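Local coordinates for uncharacterized protein (Bacteroides vulgatus, PDB 4FMR) that probably binds DNA, pairing an HU/IHF-like DNA-binding domain with a C-terminal Ig-like domain, at the interface of chains A and B. Sequence-based numbering; all coordinates share one arbitrary frame. Chains: chain A/B, uncharacterized hypothetical protein.

Contact 1: the interface of chains A and B. Residues chain A 74, 81, 83, 85, 105-107; chain B 144-147, 210, 236, 238.
Two donors from opposite chains grip the carboxylate oxygen B:Glu210 OE2: A:Arg81 NH2 meets its syn lone pair at 3.1 Å, and the hydroxyl B:Thr236 OG1 takes the anti lone pair at 2.8 Å. The other oxygen, B:Glu210 OE1, offers its syn lone pair to A:Arg81 NE, completing a side-on bidentate salt bridge with the two planes 18° apart. A:Arg81 has CG anti to the backbone N (chi1 179°) and bends at chi2, with CB over the centre of the B:Tyr238 ring, 3.7 Å from its centroid. A:Arg81 NH1 points almost straight (172° at H) at the backbone carbonyl B:Asp145 O, 3.0 Å away. The B:Asp145 carboxylate is fixed at both ends: OD2 accepts from the hydroxyl A:Ser105 OG at 2.6 Å, met from above the carboxylate plane, and also contacts a water shared with A:Arg81 NH1, while OD1 takes B:Ser147 N and OG. An alanine in place of A:Arg81 would remove the cationic partner of B:Glu210 and probably weaken this part of the interface, leaving the B:Tyr238 ring face less well packed. Strands 74-76, 80-87 and 101-108 of chain A's DNA-binding domain thus meet the loop before strand 147-149, and strands 209-217 and 231-240, in chain B's Ig-like region.

Contact 2: the interface of chains A and B. Residues chain A 42, 46, 49, 53-54; chain B 53-54, 56-57, 60.
This is an apolar helix-to-helix interface on the two-fold of the A/B pair, and it joins the DNA-binding domains of the two chains in what is likely the HU-type dimer. Cohesion here comes from apolar contacts, the methionines being present as selenomethionine. At the centre A:Thr53 and B:Thr53 cross at about a right angle, their CG2 methyls 3.8 Å apart, each CG2 lying anti to its own backbone N. Each methyl is also met by the tip of the partner's selenomethionine: A:Met54 CE lies 3.8 Å from B:Thr53 CG2, and B:Met54 makes the reciprocal contact. Both selenomethionines bend at chi2 and chi3 (chi2 -59° in A:Met54), a hooked shape that also sets A:Met54 SE 3.6 Å from B:Gly57 CA, where the helix carries no side chain. Away from the axis, B:Leu60 crosses A:Met42 obliquely, its CG 3.9 Å from A:Met42 CB, and its CD2 branch reaches tip to tip toward A:Val49 CG2. That same CD2 lies 3.8 Å from A:Asn46 CB. B:Leu56 takes the neighbouring position, with CD2 3.8 Å from A:Val49 CG1 and CD1 near the amide nitrogen A:Asn46 ND2. The B residues all lie on helix 51-70, which packs against the start of helix 51-69, the end of helix 35-45 and the intervening loop of chain A.

Contact 3: the interface of chains A and B. Residues chain A 69-73, 83-84, 86, 102; chain B 5-6, 27-31, 119.
B:Leu6 and B:Thr30 carry the first shell, one by packing and the other by hydrogen bonds. B:Leu6 divides its branches: CD1 reaches tip to tip toward A:Ile102, 3.7 Å from CG2, and also touches the A:Ala84 methyl, while CD2 lies against the backbone of A:Met70 and A:Gly72, 3.7 Å from A:Gly72 CA. Its CG, anti to the carbonyl carbon (chi1 -68°), puts the side chain alongside A:Phe86, which runs the opposite way. The phenyl ring turns its edge to B:Leu27 N, with CE2 3.7 Å from B:Leu27 CA. B:Leu27 then sends CD2 along A:Val83, 3.9 Å from CG2.

On the polar side, B:Thr30 OG1 donates to the backbone carbonyl A:Asn71 O at 2.6 Å, in plane and on a lone pair. B:Thr30 N gives a nearly straight bond (175° at H) to A:Gly72 O at 2.8 Å, from above the carbonyl plane. A:Gly72, with a positive phi of 77°, turns the chain just after helix 51-69 and probably helps present both carbonyls. Farther out, A:Glu73 OE2 pairs with B:Arg31 NH1 at 2.7 Å, but this arginine is poorly ordered. The A:Met70 side chain crosses that of B:Thr119 at about a right angle, its SE near the hydroxyl OG1. Together the contacts join the loop after one chain's long helix and its strands 80-87 and 101-108 to the partner's strands 4-12 and 23-27, the loop after the latter, and the start of strand 119-126, likely stabilising the dimer.

Contact 1: the interface of chains A and B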
loop_
_atom_site.group_PDB
_atom_site.type_symbol
_atom_site.label_atom_id
_atom_site.label_comp_id
_atom_site.label_asym_id
_atom_site.label_seq_id
_atom_site.Cartn_x
_atom_site.Cartn_y
_atom_site.Cartn_z
ATOM N N SER A 74 4.633 -6.402 -12.533
ATOM C CA SER A 74 4.349 -5.179 -11.792
ATOM C C SER A 74 3.313 -4.423 -12.645
ATOM O O SER A 74 3.370 -4.486 -13.874
ATOM C CB SER A 74 5.605 -4.361 -11.503
ATOM O OG SER A 74 6.092 -3.801 -12.706
ATOM N N ARG A 81 0.632 1.662 -8.440
ATOM C CA ARG A 81 1.577 0.672 -8.930
ATOM C C ARG A 81 1.493 -0.475 -7.940
ATOM O O ARG A 81 1.462 -0.236 -6.726
ATOM C CB ARG A 81 3.007 1.228 -9.131
ATOM C CG ARG A 81 4.007 0.192 -9.620
ATOM C CD ARG A 81 4.634 -0.541 -8.449
ATOM N NE ARG A 81 5.827 -1.263 -8.867
ATOM C CZ ARG A 81 6.642 -1.886 -8.038
ATOM N NH1 ARG A 81 6.408 -1.874 -6.731
ATOM N NH2 ARG A 81 7.724 -2.488 -8.500
ATOM N N VAL A 83 2.651 -4.830 -7.144
ATOM C CA VAL A 83 3.501 -5.985 -7.417
ATOM C C VAL A 83 3.200 -6.987 -6.340
ATOM O O VAL A 83 2.966 -6.587 -5.207
ATOM C CB VAL A 83 5.047 -5.664 -7.550
ATOM C CG1 VAL A 83 5.709 -5.302 -6.207
ATOM C CG2 VAL A 83 5.801 -6.797 -8.237
ATOM N N GLN A 85 4.070 -9.726 -3.542
ATOM C CA GLN A 85 5.084 -9.846 -2.506
ATOM C C GLN A 85 4.848 -11.094 -1.664
ATOM O O GLN A 85 3.741 -11.647 -1.668
ATOM C CB GLN A 85 5.067 -8.591 -1.609
ATOM C CG GLN A 85 5.572 -7.300 -2.263
ATOM C CD GLN A 85 7.071 -7.167 -2.311
ATOM O OE1 GLN A 85 7.689 -7.275 -3.361
ATOM N NE2 GLN A 85 7.690 -6.882 -1.185
ATOM N N SER A 105 1.536 -5.539 -2.882
ATOM C CA SER A 105 1.935 -4.281 -2.295
ATOM C C SER A 105 1.621 -3.185 -3.314
ATOM O O SER A 105 1.971 -3.301 -4.487
ATOM C CB SER A 105 3.407 -4.331 -1.905
ATOM O OG SER A 105 3.791 -3.148 -1.231
ATOM N N LEU A 106 0.870 -2.163 -2.873
ATOM C CA LEU A 106 0.398 -1.057 -3.692
ATOM C C LEU A 106 0.946 0.262 -3.230
ATOM O O LEU A 106 0.999 0.539 -2.031
ATOM C CB LEU A 106 -1.140 -0.987 -3.670
ATOM C CG LEU A 106 -1.906 -2.230 -4.109
ATOM C CD1 LEU A 106 -3.309 -2.171 -3.608
ATOM C CD2 LEU A 106 -1.901 -2.374 -5.624
ATOM N N THR A 107 1.355 1.083 -4.195
ATOM C CA THR A 107 1.892 2.399 -3.905
ATOM C C THR A 107 1.087 3.398 -4.734
ATOM O O THR A 107 0.587 3.034 -5.780
ATOM C CB THR A 107 3.418 2.462 -4.125
ATOM O OG1 THR A 107 3.879 3.707 -3.611
ATOM C CG2 THR A 107 3.834 2.339 -5.619
ATOM N N THR B 144 9.379 -1.555 1.005
ATOM C CA THR B 144 10.302 -2.630 0.624
ATOM C C THR B 144 9.767 -3.385 -0.590
ATOM O O THR B 144 10.196 -4.494 -0.842
ATOM C CB THR B 144 10.533 -3.596 1.800
ATOM O OG1 THR B 144 9.277 -4.172 2.162
ATOM C CG2 THR B 144 11.211 -2.915 3.007
ATOM N N ASP B 145 8.862 -2.778 -1.353
ATOM C CA ASP B 145 8.293 -3.412 -2.547
ATOM C C ASP B 145 8.977 -2.898 -3.859
ATOM O O ASP B 145 8.452 -3.111 -4.935
ATOM C CB ASP B 145 6.766 -3.156 -2.591
ATOM C CG ASP B 145 6.347 -1.693 -2.605
ATOM O OD1 ASP B 145 7.240 -0.807 -2.519
ATOM O OD2 ASP B 145 5.132 -1.427 -2.659
ATOM N N PHE B 146 10.138 -2.222 -3.744
ATOM C CA PHE B 146 10.906 -1.635 -4.843
ATOM C C PHE B 146 10.208 -0.425 -5.457
ATOM O O PHE B 146 10.494 -0.076 -6.598
ATOM C CB PHE B 146 11.297 -2.639 -5.932
ATOM C CG PHE B 146 12.715 -3.098 -5.686
ATOM C CD1 PHE B 146 12.978 -4.161 -4.835
ATOM C CD2 PHE B 146 13.791 -2.395 -6.214
ATOM C CE1 PHE B 146 14.281 -4.573 -4.602
ATOM C CE2 PHE B 146 15.100 -2.792 -5.954
ATOM C CZ PHE B 146 15.336 -3.863 -5.131
ATOM N N SER B 147 9.346 0.248 -4.670
ATOM C CA SER B 147 8.793 1.550 -4.999
ATOM C C SER B 147 9.758 2.559 -4.366
ATOM O O SER B 147 10.331 2.270 -3.313
ATOM C CB SER B 147 7.354 1.703 -4.514
ATOM O OG SER B 147 7.317 1.688 -3.098
ATOM N N GLU B 210 7.708 2.976 -13.909
ATOM C CA GLU B 210 8.577 1.840 -13.772
ATOM C C GLU B 210 9.887 2.081 -14.561
ATOM O O GLU B 210 9.903 2.738 -15.611
ATOM C CB GLU B 210 7.862 0.567 -14.239
ATOM C CG GLU B 210 8.384 -0.683 -13.522
ATOM C CD GLU B 210 7.891 -0.974 -12.115
ATOM O OE1 GLU B 210 6.889 -0.360 -11.682
ATOM O OE2 GLU B 210 8.485 -1.860 -11.457
ATOM N N THR B 236 13.658 -4.436 -11.225
ATOM C CA THR B 236 12.668 -3.444 -11.621
ATOM C C THR B 236 12.412 -2.487 -10.429
ATOM O O THR B 236 12.599 -2.869 -9.266
ATOM C CB THR B 236 11.397 -4.132 -12.117
ATOM O OG1 THR B 236 10.613 -3.164 -12.822
ATOM C CG2 THR B 236 10.590 -4.785 -10.984
ATOM N N TYR B 238 9.817 1.050 -9.187
ATOM C CA TYR B 238 8.834 2.072 -9.488
ATOM C C TYR B 238 9.307 3.378 -8.867
ATOM O O TYR B 238 9.585 3.438 -7.666
ATOM C CB TYR B 238 7.426 1.705 -9.019
ATOM C CG TYR B 238 6.447 2.841 -9.244
ATOM C CD1 TYR B 238 5.890 3.072 -10.502
ATOM C CD2 TYR B 238 6.092 3.701 -8.203
ATOM C CE1 TYR B 238 5.045 4.158 -10.729
ATOM C CE2 TYR B 238 5.257 4.796 -8.420
ATOM C CZ TYR B 238 4.722 5.012 -9.680
ATOM O OH TYR B 238 3.851 6.057 -9.886
HETATM O O HOH W 1 9.298 -4.871 -7.333
HETATM O O HOH W 2 4.273 -1.370 -5.165
HETATM O O HOH W 3 4.744 -1.174 -13.225
#

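Contact 2: the interface of chains A and B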
loop_
_atom_site.group_PDB
_atom_site.type_symbol
_atom_site.label_atom_id
_atom_site.label_comp_id
_atom_site.label_asym_id
_atom_site.label_seq_id
_atom_site.Cartn_x
_atom_site.Cartn_y
_atom_site.Cartn_z
HETATM N N MSE A 42 -19.321 8.526 -11.817
HETATM C CA MSE A 42 -18.842 8.509 -13.209
HETATM C C MSE A 42 -19.982 8.897 -14.184
HETATM O O MSE A 42 -19.764 9.699 -15.103
HETATM C CB MSE A 42 -18.291 7.130 -13.577
HETATM C CG MSE A 42 -16.943 6.818 -12.955
HETATM SE SE MSE A 42 -16.495 4.931 -13.179
HETATM C CE MSE A 42 -16.275 4.917 -15.098
ATOM N N ASN A 46 -20.153 12.220 -16.573
ATOM C CA ASN A 46 -20.278 12.039 -18.010
ATOM C C ASN A 46 -21.571 11.269 -18.304
ATOM O O ASN A 46 -21.574 10.043 -18.283
ATOM C CB ASN A 46 -19.048 11.343 -18.586
ATOM C CG ASN A 46 -18.974 11.328 -20.092
ATOM O OD1 ASN A 46 -19.978 11.241 -20.808
ATOM N ND2 ASN A 46 -17.757 11.387 -20.604
ATOM N N VAL A 49 -22.001 8.139 -20.952
ATOM C CA VAL A 49 -21.502 6.782 -20.719
ATOM C C VAL A 49 -22.650 5.951 -20.141
ATOM O O VAL A 49 -23.405 6.428 -19.288
ATOM C CB VAL A 49 -20.200 6.677 -19.850
ATOM C CG1 VAL A 49 -19.021 7.382 -20.513
ATOM C CG2 VAL A 49 -20.394 7.167 -18.410
ATOM N N THR A 53 -22.081 -0.528 -19.268
ATOM C CA THR A 53 -20.800 -0.594 -19.996
ATOM C C THR A 53 -19.654 -0.244 -19.035
ATOM O O THR A 53 -18.620 -0.915 -19.045
ATOM C CB THR A 53 -20.836 0.341 -21.231
ATOM O OG1 THR A 53 -21.940 -0.031 -22.045
ATOM C CG2 THR A 53 -19.552 0.291 -22.075
HETATM N N MSE A 54 -19.852 0.786 -18.191
HETATM C CA MSE A 54 -18.864 1.216 -17.209
HETATM C C MSE A 54 -18.668 0.136 -16.162
HETATM O O MSE A 54 -17.518 -0.161 -15.845
HETATM C CB MSE A 54 -19.249 2.555 -16.556
HETATM C CG MSE A 54 -19.273 3.742 -17.521
HETATM SE SE MSE A 54 -17.547 4.069 -18.422
HETATM C CE MSE A 54 -17.634 2.906 -20.000
ATOM N N THR B 53 -13.948 3.447 -25.553
ATOM C CA THR B 53 -14.947 3.555 -24.488
ATOM C C THR B 53 -14.322 3.102 -23.166
ATOM O O THR B 53 -14.573 3.714 -22.120
ATOM C CB THR B 53 -16.220 2.748 -24.847
ATOM O OG1 THR B 53 -16.710 3.251 -26.086
ATOM C CG2 THR B 53 -17.332 2.888 -23.796
HETATM N N MSE B 54 -13.497 2.036 -23.224
HETATM C CA MSE B 54 -12.807 1.498 -22.061
HETATM C C MSE B 54 -11.775 2.486 -21.550
HETATM O O MSE B 54 -11.673 2.659 -20.346
HETATM C CB MSE B 54 -12.152 0.157 -22.412
HETATM C CG MSE B 54 -13.151 -0.949 -22.793
HETATM SE SE MSE B 54 -14.330 -1.455 -21.315
HETATM C CE MSE B 54 -15.802 -0.139 -21.530
ATOM N N LEU B 56 -11.748 5.859 -22.016
ATOM C CA LEU B 56 -12.501 6.967 -21.437
ATOM C C LEU B 56 -13.012 6.589 -20.017
ATOM O O LEU B 56 -12.858 7.381 -19.096
ATOM C CB LEU B 56 -13.665 7.375 -22.366
ATOM C CG LEU B 56 -14.818 8.214 -21.754
ATOM C CD1 LEU B 56 -14.389 9.659 -21.482
ATOM C CD2 LEU B 56 -16.031 8.202 -22.659
ATOM N N GLY B 57 -13.563 5.386 -19.857
ATOM C CA GLY B 57 -14.028 4.868 -18.567
ATOM C C GLY B 57 -12.950 4.838 -17.497
ATOM O O GLY B 57 -13.200 5.243 -16.362
ATOM N N LEU B 60 -12.112 8.407 -16.401
ATOM C CA LEU B 60 -13.277 8.845 -15.648
ATOM C C LEU B 60 -13.253 8.232 -14.245
ATOM O O LEU B 60 -13.484 8.942 -13.262
ATOM C CB LEU B 60 -14.540 8.426 -16.436
ATOM C CG LEU B 60 -15.904 9.003 -16.043
ATOM C CD1 LEU B 60 -15.872 10.544 -15.944
ATOM C CD2 LEU B 60 -16.963 8.601 -17.077
#

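Contact 3: the interface of chains A and B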
loop_
_atom_site.group_PDB
_atom_site.type_symbol
_atom_site.label_atom_id
_atom_site.label_comp_id
_atom_site.label_asym_id
_atom_site.label_seq_id
_atom_site.Cartn_x
_atom_site.Cartn_y
_atom_site.Cartn_z
ATOM N N LEU A 69 -0.766 -9.408 -11.894
ATOM C CA LEU A 69 -0.082 -9.451 -10.608
ATOM C C LEU A 69 0.193 -10.875 -10.145
ATOM O O LEU A 69 1.271 -11.144 -9.594
ATOM C CB LEU A 69 -0.928 -8.702 -9.542
ATOM C CG LEU A 69 -0.996 -7.187 -9.751
ATOM C CD1 LEU A 69 -2.123 -6.559 -8.942
ATOM C CD2 LEU A 69 0.344 -6.541 -9.435
HETATM N N MSE A 70 -0.768 -11.794 -10.381
HETATM C CA MSE A 70 -0.648 -13.183 -9.955
HETATM C C MSE A 70 0.204 -13.992 -10.934
HETATM O O MSE A 70 0.492 -15.165 -10.675
HETATM C CB MSE A 70 -2.033 -13.814 -9.762
HETATM C CG MSE A 70 -2.772 -13.278 -8.543
HETATM SE SE MSE A 70 -1.714 -13.452 -6.898
HETATM C CE MSE A 70 -1.287 -11.627 -6.598
ATOM N N ASN A 71 0.664 -13.368 -12.019
ATOM C CA ASN A 71 1.552 -14.073 -12.905
ATOM C C ASN A 71 2.883 -13.294 -12.981
ATOM O O ASN A 71 3.648 -13.410 -13.939
ATOM C CB ASN A 71 0.889 -14.382 -14.253
ATOM C CG ASN A 71 -0.179 -15.492 -14.061
ATOM O OD1 ASN A 71 0.142 -16.689 -13.896
ATOM N ND2 ASN A 71 -1.463 -15.118 -13.945
ATOM N N GLY A 72 3.179 -12.596 -11.884
ATOM C CA GLY A 72 4.458 -11.949 -11.616
ATOM C C GLY A 72 4.817 -10.658 -12.296
ATOM O O GLY A 72 5.996 -10.330 -12.367
ATOM N N GLU A 73 3.829 -9.912 -12.776
ATOM C CA GLU A 73 4.066 -8.608 -13.386
ATOM C C GLU A 73 3.840 -7.480 -12.396
ATOM O O GLU A 73 2.933 -7.564 -11.537
ATOM C CB GLU A 73 3.146 -8.377 -14.600
ATOM C CG GLU A 73 3.421 -9.295 -15.782
ATOM C CD GLU A 73 2.443 -9.262 -16.946
ATOM O OE1 GLU A 73 1.325 -8.726 -16.792
ATOM O OE2 GLU A 73 2.794 -9.798 -18.017
ATOM N N VAL A 83 2.651 -4.830 -7.144
ATOM C CA VAL A 83 3.501 -5.985 -7.417
ATOM C C VAL A 83 3.200 -6.987 -6.340
ATOM O O VAL A 83 2.966 -6.587 -5.207
ATOM C CB VAL A 83 5.047 -5.664 -7.550
ATOM C CG1 VAL A 83 5.709 -5.302 -6.207
ATOM C CG2 VAL A 83 5.801 -6.797 -8.237
ATOM N N ALA A 84 3.200 -8.286 -6.688
ATOM C CA ALA A 84 3.061 -9.379 -5.727
ATOM C C ALA A 84 4.301 -9.465 -4.833
ATOM O O ALA A 84 5.434 -9.301 -5.304
ATOM C CB ALA A 84 2.851 -10.694 -6.449
ATOM N N PHE A 86 5.882 -11.524 -0.931
ATOM C CA PHE A 86 5.772 -12.701 -0.064
ATOM C C PHE A 86 5.954 -12.329 1.391
ATOM O O PHE A 86 6.837 -11.526 1.723
ATOM C CB PHE A 86 6.788 -13.776 -0.475
ATOM C CG PHE A 86 6.650 -14.183 -1.925
ATOM C CD1 PHE A 86 5.517 -14.868 -2.371
ATOM C CD2 PHE A 86 7.627 -13.840 -2.857
ATOM C CE1 PHE A 86 5.379 -15.224 -3.718
ATOM C CE2 PHE A 86 7.480 -14.187 -4.208
ATOM C CZ PHE A 86 6.361 -14.888 -4.624
ATOM N N ILE A 102 1.005 -14.788 0.061
ATOM C CA ILE A 102 1.148 -13.835 -1.037
ATOM C C ILE A 102 0.322 -12.612 -0.690
ATOM O O ILE A 102 -0.743 -12.731 -0.069
ATOM C CB ILE A 102 0.695 -14.449 -2.397
ATOM C CG1 ILE A 102 1.368 -15.788 -2.703
ATOM C CG2 ILE A 102 0.820 -13.443 -3.572
ATOM C CD1 ILE A 102 0.538 -16.648 -3.702
ATOM N N VAL B 5 0.534 -18.838 -11.342
ATOM C CA VAL B 5 1.804 -19.301 -10.791
ATOM C C VAL B 5 2.747 -18.105 -10.591
ATOM O O VAL B 5 2.963 -17.306 -11.506
ATOM C CB VAL B 5 2.495 -20.432 -11.641
ATOM C CG1 VAL B 5 3.716 -21.000 -10.923
ATOM C CG2 VAL B 5 1.528 -21.569 -11.954
ATOM N N LEU B 6 3.293 -17.990 -9.380
ATOM C CA LEU B 6 4.347 -17.030 -9.055
ATOM C C LEU B 6 5.669 -17.807 -8.888
ATOM O O LEU B 6 5.679 -18.870 -8.257
ATOM C CB LEU B 6 4.043 -16.179 -7.800
ATOM C CG LEU B 6 2.910 -15.154 -7.864
ATOM C CD1 LEU B 6 2.694 -14.526 -6.514
ATOM C CD2 LEU B 6 3.191 -14.078 -8.873
ATOM N N LEU B 27 10.338 -12.503 -5.526
ATOM C CA LEU B 27 9.624 -12.690 -6.789
ATOM C C LEU B 27 10.551 -12.487 -7.971
ATOM O O LEU B 27 11.349 -11.558 -7.982
ATOM C CB LEU B 27 8.409 -11.731 -6.909
ATOM C CG LEU B 27 7.563 -11.772 -8.227
ATOM C CD1 LEU B 27 6.798 -13.080 -8.375
ATOM C CD2 LEU B 27 6.604 -10.582 -8.316
ATOM N N GLU B 28 10.453 -13.396 -8.941
ATOM C CA GLU B 28 11.108 -13.311 -10.234
ATOM C C GLU B 28 10.094 -12.587 -11.108
ATOM O O GLU B 28 9.090 -13.191 -11.518
ATOM C CB GLU B 28 11.502 -14.710 -10.739
ATOM C CG GLU B 28 12.357 -14.703 -11.995
ATOM C CD GLU B 28 12.611 -16.059 -12.627
ATOM O OE1 GLU B 28 11.633 -16.806 -12.863
ATOM O OE2 GLU B 28 13.786 -16.347 -12.946
ATOM N N THR B 29 10.278 -11.259 -11.271
ATOM C CA THR B 29 9.339 -10.398 -11.999
ATOM C C THR B 29 9.321 -10.762 -13.498
ATOM O O THR B 29 10.370 -10.931 -14.123
ATOM C CB THR B 29 9.649 -8.918 -11.768
ATOM O OG1 THR B 29 10.019 -8.743 -10.400
ATOM C CG2 THR B 29 8.444 -8.009 -12.080
ATOM N N THR B 30 8.101 -10.912 -14.043
ATOM C CA THR B 30 7.840 -11.293 -15.431
ATOM C C THR B 30 8.172 -10.117 -16.356
ATOM O O THR B 30 8.976 -10.274 -17.281
ATOM C CB THR B 30 6.363 -11.752 -15.578
ATOM O OG1 THR B 30 6.110 -12.813 -14.660
ATOM C CG2 THR B 30 6.008 -12.203 -17.003
ATOM N N ARG B 31 7.537 -8.949 -16.101
ATOM C CA ARG B 31 7.636 -7.694 -16.858
ATOM C C ARG B 31 6.781 -6.636 -16.173
ATOM O O ARG B 31 6.148 -6.926 -15.159
ATOM C CB ARG B 31 7.187 -7.894 -18.336
ATOM C CG ARG B 31 5.702 -8.254 -18.528
ATOM C CD ARG B 31 5.346 -8.640 -19.954
ATOM N NE ARG B 31 5.855 -9.973 -20.301
ATOM C CZ ARG B 31 5.109 -11.072 -20.405
ATOM N NH1 ARG B 31 3.794 -11.011 -20.228
ATOM N NH2 ARG B 31 5.669 -12.233 -20.719
ATOM N N THR B 119 -3.579 -18.933 -6.625
ATOM C CA THR B 119 -2.187 -18.782 -7.021
ATOM C C THR B 119 -1.306 -19.683 -6.179
ATOM O O THR B 119 -1.415 -19.695 -4.950
ATOM C CB THR B 119 -1.769 -17.302 -6.917
ATOM O OG1 THR B 119 -2.755 -16.519 -7.595
ATOM C CG2 THR B 119 -0.351 -17.017 -7.513
#

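Contact 1 and contact 3 are neighbours, with the centres of their C-alpha atoms about 11 Å apart, and they share A:Val83. Both draw on strands 80-87 and 101-108 of chain A, which therefore meet two parts of chain B: the Ig-like region in contact 1 and the DNA-binding domain in contact 3. Contact 2 stands apart, its C-alpha centre about 27 Å from that of contact 1 and 29 Å from that of contact 3, but helix 51-69 starts in contact 2 and ends at contact 3. Two-fold symmetry repeats each contact with the chains exchanged, so helices, strands and the Ig-like domain probably lock the dimer together.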